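Local structure of 2',5'-phosphodiesterase 12 (Homo sapiens, 4Z2B) at residues 150-155 against 197-202; 300-305 against 342-347. The protein is a mitochondrial member of the endonuclease/exonuclease/phosphatase family, with a DNase I-like domain following an E-set-like N-terminal domain. All coordinates share one frame; numbering follows the deposited sequence. Where two conformers were deposited one is given.

Contact 1: 150-155 against 197-202; sequences ADTYAQ and EVDRAV. With 4LC (3-(6-{[(2S,3S)-3-(hydroxymethyl)-2-phenylmorpholin-4-yl]carbonyl}-1-methyl-1H-benzimidazol-2-yl)-1H-indole-6-carbonitrile), chain F.
The pocket that holds 4LC has part of its wall where Tyr153 and Ala150, on the short helix 151-154 and just before it, meet Glu197 at the end of strand 192-198. The two carboxylate oxygens of Glu197 have divided tasks. OE1 takes the backbone N-H of Ala150 on its anti lone pair (Ala150 N to Glu197 OE1 2.9 Å, nearly straight at 165°), while OE2 receives the hydroxymethyl group of the ligand, with 4LC O34 2.6 Å from Glu197 OE2. Asn147 also donates to OE2, and the Glu197 side chain lies about 3 Å, at its nearest atoms, from the bound magnesium ion. OE1 further sits at the edge of the Tyr153 ring, in its plane, 3.5 Å from Tyr153 CD2; ring and carboxylate stand perpendicular. In this DNase I-like domain strand 192-198 runs parallel to strand 140-147; segment 150-155 follows the latter, and 197-202 spans the end of the former and the start of helix 200-213. Beyond the strand, Asp199 holds the N-cap position of that helix, yet its carboxylate turns to the other helix and grips two N-H groups of the first turn. Asp151 N meets the syn lone pair of Asp199 OD1 at 2.8 Å, and Thr152 N reaches Asp199 OD2 at 3.0 Å, 18° out of the carboxylate plane. This buried negative charge is probably favoured by the start of the helix. The Tyr153 ring is sandwiched: Thr152 CG2 lies over the centre of one face and the ligand's C27 over the opposite one. Its CG is anti to the carbonyl carbon (chi1 -51°), which brings CD1 within 3.4 Å of 4LC C37 on the phenyl group, while the hydroxyl is hydrogen-bonded to Glu226.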
loop_
_atom_site.group_PDB
_atom_site.type_symbol
_atom_site.label_atom_id
_atom_site.label_comp_id
_atom_site.label_asym_id
_atom_site.label_seq_id
_atom_site.Cartn_x
_atom_site.Cartn_y
_atom_site.Cartn_z
ATOM N N ALA A 150 -2.756 1.963 -9.773
ATOM C CA ALA A 150 -2.788 0.624 -10.363
ATOM C C ALA A 150 -2.269 0.633 -11.773
ATOM O O ALA A 150 -2.587 1.530 -12.565
ATOM C CB ALA A 150 -4.198 0.055 -10.327
ATOM N N ASP A 151 -1.491 -0.395 -12.101
ATOM C CA ASP A 151 -0.975 -0.620 -13.450
ATOM C C ASP A 151 -2.131 -0.791 -14.450
ATOM O O ASP A 151 -1.997 -0.368 -15.593
ATOM C CB ASP A 151 -0.067 -1.870 -13.478
ATOM C CG ASP A 151 0.494 -2.169 -14.860
ATOM O OD1 ASP A 151 1.201 -1.320 -15.398
ATOM O OD2 ASP A 151 0.158 -3.222 -15.418
ATOM N N THR A 152 -3.272 -1.393 -14.021
ATOM C CA THR A 152 -4.415 -1.575 -14.931
ATOM C C THR A 152 -4.889 -0.197 -15.463
ATOM O O THR A 152 -5.251 -0.076 -16.638
ATOM C CB THR A 152 -5.543 -2.407 -14.277
ATOM O OG1 THR A 152 -6.540 -2.641 -15.276
ATOM C CG2 THR A 152 -6.186 -1.712 -13.070
ATOM N N TYR A 153 -4.773 0.854 -14.641
ATOM C CA TYR A 153 -5.109 2.202 -15.090
ATOM C C TYR A 153 -3.921 2.905 -15.741
ATOM O O TYR A 153 -4.097 3.560 -16.762
ATOM C CB TYR A 153 -5.646 3.067 -13.930
ATOM C CG TYR A 153 -6.769 2.403 -13.162
ATOM C CD1 TYR A 153 -7.788 1.724 -13.826
ATOM C CD2 TYR A 153 -6.756 2.358 -11.768
ATOM C CE1 TYR A 153 -8.829 1.129 -13.127
ATOM C CE2 TYR A 153 -7.773 1.726 -11.056
ATOM C CZ TYR A 153 -8.799 1.099 -11.744
ATOM O OH TYR A 153 -9.837 0.490 -11.104
ATOM N N ALA A 154 -2.725 2.800 -15.168
ATOM C CA ALA A 154 -1.548 3.517 -15.691
ATOM C C ALA A 154 -1.164 3.120 -17.145
ATOM O O ALA A 154 -0.613 3.957 -17.873
ATOM C CB ALA A 154 -0.365 3.321 -14.769
ATOM N N GLN A 155 -1.443 1.865 -17.552
ATOM C CA GLN A 155 -1.139 1.385 -18.909
ATOM C C GLN A 155 -2.111 1.916 -20.004
ATOM O O GLN A 155 -1.793 1.771 -21.181
ATOM C CB GLN A 155 -1.125 -0.159 -18.955
ATOM C CG GLN A 155 -2.476 -0.854 -18.804
ATOM C CD GLN A 155 -2.308 -2.359 -18.828
ATOM O OE1 GLN A 155 -1.570 -2.946 -18.025
ATOM N NE2 GLN A 155 -2.990 -3.020 -19.750
ATOM N N GLU A 197 -5.538 0.804 -4.901
ATOM C CA GLU A 197 -5.156 0.590 -6.317
ATOM C C GLU A 197 -4.028 -0.418 -6.421
ATOM O O GLU A 197 -3.036 -0.222 -7.147
ATOM C CB GLU A 197 -4.808 1.913 -7.027
ATOM C CG GLU A 197 -6.026 2.799 -7.250
ATOM C CD GLU A 197 -5.837 3.909 -8.265
ATOM O OE1 GLU A 197 -4.979 3.774 -9.165
ATOM O OE2 GLU A 197 -6.542 4.934 -8.143
ATOM N N VAL A 198 -4.185 -1.504 -5.665
ATOM C CA VAL A 198 -3.229 -2.591 -5.637
ATOM C C VAL A 198 -3.676 -3.618 -6.688
ATOM O O VAL A 198 -4.732 -4.232 -6.523
ATOM C CB VAL A 198 -3.076 -3.211 -4.209
ATOM C CG1 VAL A 198 -2.102 -4.384 -4.217
ATOM C CG2 VAL A 198 -2.635 -2.152 -3.186
ATOM N N ASP A 199 -2.893 -3.790 -7.777
ATOM C CA ASP A 199 -3.193 -4.846 -8.758
ATOM C C ASP A 199 -2.943 -6.207 -8.097
ATOM O O ASP A 199 -2.073 -6.296 -7.236
ATOM C CB ASP A 199 -2.325 -4.728 -10.026
ATOM C CG ASP A 199 -2.353 -3.376 -10.696
ATOM O OD1 ASP A 199 -1.528 -2.519 -10.330
ATOM O OD2 ASP A 199 -3.169 -3.186 -11.593
ATOM N N ARG A 200 -3.705 -7.270 -8.477
ATOM C CA ARG A 200 -3.493 -8.606 -7.894
ATOM C C ARG A 200 -2.030 -9.034 -7.967
ATOM O O ARG A 200 -1.477 -9.486 -6.962
ATOM C CB ARG A 200 -4.338 -9.677 -8.622
ATOM C CG ARG A 200 -5.830 -9.651 -8.319
ATOM C CD ARG A 200 -6.538 -10.913 -8.849
ATOM N NE ARG A 200 -7.960 -10.908 -8.492
ATOM C CZ ARG A 200 -8.445 -11.245 -7.298
ATOM N NH1 ARG A 200 -7.630 -11.655 -6.332
ATOM N NH2 ARG A 200 -9.749 -11.184 -7.065
ATOM N N ALA A 201 -1.399 -8.900 -9.158
ATOM C CA ALA A 201 -0.006 -9.323 -9.348
ATOM C C ALA A 201 0.964 -8.441 -8.577
ATOM O O ALA A 201 2.012 -8.919 -8.166
ATOM C CB ALA A 201 0.356 -9.354 -10.819
ATOM N N VAL A 202 0.608 -7.175 -8.337
ATOM C CA VAL A 202 1.453 -6.258 -7.557
ATOM C C VAL A 202 1.491 -6.773 -6.105
ATOM O O VAL A 202 2.560 -6.901 -5.521
ATOM C CB VAL A 202 0.927 -4.808 -7.667
ATOM C CG1 VAL A 202 1.475 -3.940 -6.538
ATOM C CG2 VAL A 202 1.265 -4.208 -9.040
HETATM C C13 4LC F . -8.964 9.646 -12.067
HETATM C C17 4LC F . -8.337 8.285 -12.081
HETATM C C20 4LC F . -10.612 7.333 -11.964
HETATM C C01 4LC F . -9.674 12.156 -8.355
HETATM N N05 4LC F . -9.982 12.421 -9.767
HETATM C C06 4LC F . -10.634 13.484 -10.335
HETATM N N07 4LC F . -10.642 13.439 -11.656
HETATM C C08 4LC F . -10.081 12.200 -11.968
HETATM C C09 4LC F . -9.912 11.571 -13.203
HETATM C C11 4LC F . -9.323 10.315 -13.242
HETATM C C14 4LC F . -9.139 10.271 -10.830
HETATM C C16 4LC F . -9.688 11.546 -10.807
HETATM O O18 4LC F . -7.126 8.177 -12.106
HETATM N N19 4LC F . -9.150 7.196 -12.048
HETATM C C23 4LC F . -11.267 6.452 -13.000
HETATM O O26 4LC F . -10.866 5.078 -12.825
HETATM C C27 4LC F . -9.446 4.896 -12.927
HETATM C C29 4LC F . -8.683 5.795 -11.945
HETATM C C31 4LC F . -8.759 5.278 -10.508
HETATM O O34 4LC F . -8.239 6.225 -9.583
HETATM C C36 4LC F . -9.015 4.966 -14.388
HETATM C C37 4LC F . -9.625 4.145 -15.329
HETATM C C39 4LC F . -9.214 4.156 -16.657
HETATM C C41 4LC F . -8.197 4.996 -17.065
HETATM C C43 4LC F . -7.564 5.805 -16.139
HETATM C C45 4LC F . -7.977 5.801 -14.809
HETATM C C47 4LC F . -10.998 14.715 -9.624
HETATM C C48 4LC F . -10.747 16.002 -10.034
HETATM N N50 4LC F . -11.245 16.893 -9.121
HETATM C C52 4LC F . -11.719 16.204 -8.029
HETATM C C53 4LC F . -12.255 16.669 -6.831
HETATM C C55 4LC F . -12.728 15.738 -5.908
HETATM C C56 4LC F . -12.671 14.370 -6.181
HETATM C C58 4LC F . -12.146 13.916 -7.391
HETATM C C60 4LC F . -11.655 14.824 -8.332
HETATM C C61 4LC F . -13.212 16.192 -4.631
HETATM N N62 4LC F . -13.576 16.526 -3.610
#

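Contact 2: 300-305 against 342-347; sequences NTHLYW and DFNSTP. With 4LC (3-(6-{[(2S,3S)-3-(hydroxymethyl)-2-phenylmorpholin-4-yl]carbonyl}-1-methyl-1H-benzimidazol-2-yl)-1H-indole-6-carbonitrile), chain F; EDO (1,2-ethanediol), chain C.
Leu303 and Asp342 join where the parallel strands 295-302 and 337-342, linked through helix 310-331 as a beta-alpha-beta unit, run out of their sheet toward the 4LC pocket; Asp342, Phe343 and Asn344 belong to the GDFN motif of this family. Asp342 N bonds to Thr301 O (3.2 Å) and Leu303 N to Asp342 O (3.0 Å), bracketing the parallel bridge of His302 with Asp342. On their shared face of the sheet, both CG atoms stand anti to the backbone N (chi1 -175° and 174°), which lays imidazole and carboxylate side by side, their planes 21° apart; Asp342 OD2 is hydrogen-bonded to Asn147. Asp342 OD1 accepts Asn344 N, closing an Asx turn at the end of strand 337-342. Next to the bridge, Leu303 CD1 packs at the edge of the Phe343 ring, 3.8 Å from Phe343 CD2, and Thr301 CG2 adds to this apolar patch. Asn344 pins the loop past the strands: its ND2 donates to Leu303 O at 2.8 Å, with the acceptor in the amide plane although ND2 stands above the carbonyl plane. The amide also faces the ligand, Asn344 OD1 lying 3.2 Å from 4LC C01. Trp305 offers one indole face to the ligand's morpholine, with Trp305 CG 3.4 Å from 4LC C20, while rim atoms CE3 and CZ3 meet benzimidazole C08 and C09, whose neighbour N07 lies in plane at the indole edge. A 1,2-ethanediol molecule, probably from the crystallisation liquor, covers a face of the His302 ring. At that ring's edge, an in-plane water, 2.9 Å from His302 NE2, is also hydrogen-bonded to Asn344 ND2 and 4LC O34.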
loop_
_atom_site.group_PDB
_atom_site.type_symbol
_atom_site.label_atom_id
_atom_site.label_comp_id
_atom_site.label_asym_id
_atom_site.label_seq_id
_atom_site.Cartn_x
_atom_site.Cartn_y
_atom_site.Cartn_z
ATOM N N ASN A 300 -9.822 0.460 5.708
ATOM C CA ASN A 300 -9.142 0.982 4.520
ATOM C C ASN A 300 -10.130 1.064 3.402
ATOM O O ASN A 300 -10.939 0.145 3.255
ATOM C CB ASN A 300 -7.975 0.044 4.151
ATOM C CG ASN A 300 -7.172 0.464 2.944
ATOM O OD1 ASN A 300 -7.089 1.641 2.615
ATOM N ND2 ASN A 300 -6.484 -0.497 2.328
ATOM N N THR A 301 -10.158 2.195 2.666
ATOM C CA THR A 301 -11.120 2.293 1.552
ATOM C C THR A 301 -10.555 3.139 0.411
ATOM O O THR A 301 -9.516 3.794 0.545
ATOM C CB THR A 301 -12.500 2.824 2.049
ATOM O OG1 THR A 301 -13.506 2.480 1.100
ATOM C CG2 THR A 301 -12.518 4.345 2.278
ATOM N N HIS A 302 -11.300 3.149 -0.699
ATOM C CA HIS A 302 -11.071 3.938 -1.899
ATOM C C HIS A 302 -12.440 4.319 -2.412
ATOM O O HIS A 302 -13.162 3.472 -2.960
ATOM C CB HIS A 302 -10.236 3.150 -2.927
ATOM C CG HIS A 302 -9.847 3.947 -4.144
ATOM N ND1 HIS A 302 -9.310 3.325 -5.260
ATOM C CD2 HIS A 302 -9.927 5.283 -4.390
ATOM C CE1 HIS A 302 -9.072 4.291 -6.136
ATOM N NE2 HIS A 302 -9.482 5.473 -5.682
ATOM N N LEU A 303 -12.840 5.558 -2.169
ATOM C CA LEU A 303 -14.204 5.987 -2.528
ATOM C C LEU A 303 -14.303 6.411 -3.994
ATOM O O LEU A 303 -13.278 6.602 -4.659
ATOM C CB LEU A 303 -14.685 7.114 -1.598
ATOM C CG LEU A 303 -14.714 6.770 -0.074
ATOM C CD1 LEU A 303 -15.436 7.875 0.704
ATOM C CD2 LEU A 303 -15.404 5.432 0.186
ATOM N N TYR A 304 -15.545 6.504 -4.494
ATOM C CA TYR A 304 -15.873 6.888 -5.879
ATOM C C TYR A 304 -15.042 8.097 -6.341
ATOM O O TYR A 304 -14.969 9.101 -5.623
ATOM C CB TYR A 304 -17.363 7.204 -5.981
ATOM C CG TYR A 304 -17.821 7.480 -7.395
ATOM C CD1 TYR A 304 -17.533 6.592 -8.427
ATOM C CD2 TYR A 304 -18.619 8.584 -7.686
ATOM C CE1 TYR A 304 -17.963 6.833 -9.733
ATOM C CE2 TYR A 304 -19.085 8.815 -8.983
ATOM C CZ TYR A 304 -18.725 7.951 -10.008
ATOM O OH TYR A 304 -19.148 8.175 -11.301
ATOM N N TRP A 305 -14.404 7.981 -7.526
ATOM C CA TRP A 305 -13.466 8.983 -8.055
ATOM C C TRP A 305 -14.068 10.297 -8.599
ATOM O O TRP A 305 -13.323 11.273 -8.691
ATOM C CB TRP A 305 -12.657 8.364 -9.234
ATOM C CG TRP A 305 -13.502 8.157 -10.477
ATOM C CD1 TRP A 305 -14.345 7.114 -10.729
ATOM C CD2 TRP A 305 -13.640 9.063 -11.587
ATOM N NE1 TRP A 305 -14.996 7.310 -11.927
ATOM C CE2 TRP A 305 -14.591 8.503 -12.469
ATOM C CE3 TRP A 305 -13.054 10.307 -11.920
ATOM C CZ2 TRP A 305 -14.970 9.132 -13.667
ATOM C CZ3 TRP A 305 -13.409 10.915 -13.125
ATOM C CH2 TRP A 305 -14.355 10.327 -13.983
ATOM N N ASP A 342 -8.089 6.605 0.276
ATOM C CA ASP A 342 -8.206 7.612 -0.746
ATOM C C ASP A 342 -9.697 7.915 -0.743
ATOM O O ASP A 342 -10.488 7.103 -1.234
ATOM C CB ASP A 342 -7.687 7.112 -2.096
ATOM C CG ASP A 342 -7.932 8.096 -3.219
ATOM O OD1 ASP A 342 -8.584 9.152 -2.968
ATOM O OD2 ASP A 342 -7.489 7.820 -4.332
ATOM N N PHE A 343 -10.091 9.017 -0.080
ATOM C CA PHE A 343 -11.512 9.328 0.058
ATOM C C PHE A 343 -12.039 10.143 -1.115
ATOM O O PHE A 343 -13.256 10.409 -1.173
ATOM C CB PHE A 343 -11.768 10.060 1.385
ATOM C CG PHE A 343 -11.508 9.141 2.554
ATOM C CD1 PHE A 343 -10.226 9.021 3.094
ATOM C CD2 PHE A 343 -12.505 8.284 3.021
ATOM C CE1 PHE A 343 -9.973 8.130 4.146
ATOM C CE2 PHE A 343 -12.250 7.387 4.070
ATOM C CZ PHE A 343 -10.989 7.315 4.623
ATOM N N ASN A 344 -11.137 10.621 -2.007
ATOM C CA ASN A 344 -11.529 11.444 -3.167
ATOM C C ASN A 344 -12.409 12.635 -2.696
ATOM O O ASN A 344 -13.381 13.000 -3.361
ATOM C CB ASN A 344 -12.258 10.558 -4.209
ATOM C CG ASN A 344 -11.285 9.929 -5.157
ATOM O OD1 ASN A 344 -10.373 10.611 -5.626
ATOM N ND2 ASN A 344 -11.422 8.619 -5.430
ATOM N N SER A 345 -12.064 13.206 -1.519
ATOM C CA SER A 345 -12.804 14.302 -0.905
ATOM C C SER A 345 -11.863 15.312 -0.291
ATOM O O SER A 345 -11.058 14.953 0.567
ATOM C CB SER A 345 -13.738 13.776 0.183
ATOM O OG SER A 345 -14.571 12.719 -0.257
ATOM N N THR A 346 -11.978 16.573 -0.701
ATOM C CA THR A 346 -11.143 17.642 -0.133
ATOM C C THR A 346 -11.731 18.119 1.204
ATOM O O THR A 346 -12.932 17.916 1.464
ATOM C CB THR A 346 -10.950 18.807 -1.134
ATOM O OG1 THR A 346 -12.197 19.464 -1.312
ATOM C CG2 THR A 346 -10.374 18.370 -2.479
ATOM N N PRO A 347 -10.937 18.835 2.034
ATOM C CA PRO A 347 -11.451 19.267 3.353
ATOM C C PRO A 347 -12.650 20.223 3.334
ATOM O O PRO A 347 -13.317 20.364 4.364
ATOM C CB PRO A 347 -10.238 19.942 3.992
ATOM C CG PRO A 347 -9.044 19.254 3.331
ATOM C CD PRO A 347 -9.488 19.129 1.908
HETATM C C13 4LC F . -8.964 9.646 -12.067
HETATM C C17 4LC F . -8.337 8.285 -12.081
HETATM C C20 4LC F . -10.612 7.333 -11.964
HETATM C C01 4LC F . -9.674 12.156 -8.355
HETATM N N05 4LC F . -9.982 12.421 -9.767
HETATM C C06 4LC F . -10.634 13.484 -10.335
HETATM N N07 4LC F . -10.642 13.439 -11.656
HETATM C C08 4LC F . -10.081 12.200 -11.968
HETATM C C09 4LC F . -9.912 11.571 -13.203
HETATM C C11 4LC F . -9.323 10.315 -13.242
HETATM C C14 4LC F . -9.139 10.271 -10.830
HETATM C C16 4LC F . -9.688 11.546 -10.807
HETATM O O18 4LC F . -7.126 8.177 -12.106
HETATM N N19 4LC F . -9.150 7.196 -12.048
HETATM C C23 4LC F . -11.267 6.452 -13.000
HETATM O O26 4LC F . -10.866 5.078 -12.825
HETATM C C27 4LC F . -9.446 4.896 -12.927
HETATM C C29 4LC F . -8.683 5.795 -11.945
HETATM C C31 4LC F . -8.759 5.278 -10.508
HETATM O O34 4LC F . -8.239 6.225 -9.583
HETATM C C36 4LC F . -9.015 4.966 -14.388
HETATM C C37 4LC F . -9.625 4.145 -15.329
HETATM C C39 4LC F . -9.214 4.156 -16.657
HETATM C C41 4LC F . -8.197 4.996 -17.065
HETATM C C43 4LC F . -7.564 5.805 -16.139
HETATM C C45 4LC F . -7.977 5.801 -14.809
HETATM C C47 4LC F . -10.998 14.715 -9.624
HETATM C C48 4LC F . -10.747 16.002 -10.034
HETATM N N50 4LC F . -11.245 16.893 -9.121
HETATM C C52 4LC F . -11.719 16.204 -8.029
HETATM C C53 4LC F . -12.255 16.669 -6.831
HETATM C C55 4LC F . -12.728 15.738 -5.908
HETATM C C56 4LC F . -12.671 14.370 -6.181
HETATM C C58 4LC F . -12.146 13.916 -7.391
HETATM C C60 4LC F . -11.655 14.824 -8.332
HETATM C C61 4LC F . -13.212 16.192 -4.631
HETATM N N62 4LC F . -13.576 16.526 -3.610
HETATM C C1 EDO C . -12.587 4.303 -6.576
HETATM O O1 EDO C . -13.215 3.056 -6.651
HETATM C C2 EDO C . -12.743 4.997 -7.929
HETATM O O2 EDO C . -14.116 5.114 -8.179
HETATM O O HOH W 1 -9.591 7.613 -7.653
#

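The two contacts follow one another in the sequence, contact 1 closing before contact 2 opens, and their centres are 18 Å apart within one endonuclease/exonuclease/phosphatase domain. Contact 1 lies at the end of strand 192-198 in the six-stranded mixed sheet, contact 2 at the ends of strands 295-302 and 337-342 in the seven-stranded one, so the pocket draws residues from the ends of both sheets and the loops and short helix that follow their strands. They meet where Glu197 OE2 packs 3.3 Å from His302 CE1. Asn147 links them further, donating to carboxylates of both Glu197 and Asp342, and 4LC touches both, with the magnesium ion near Glu197.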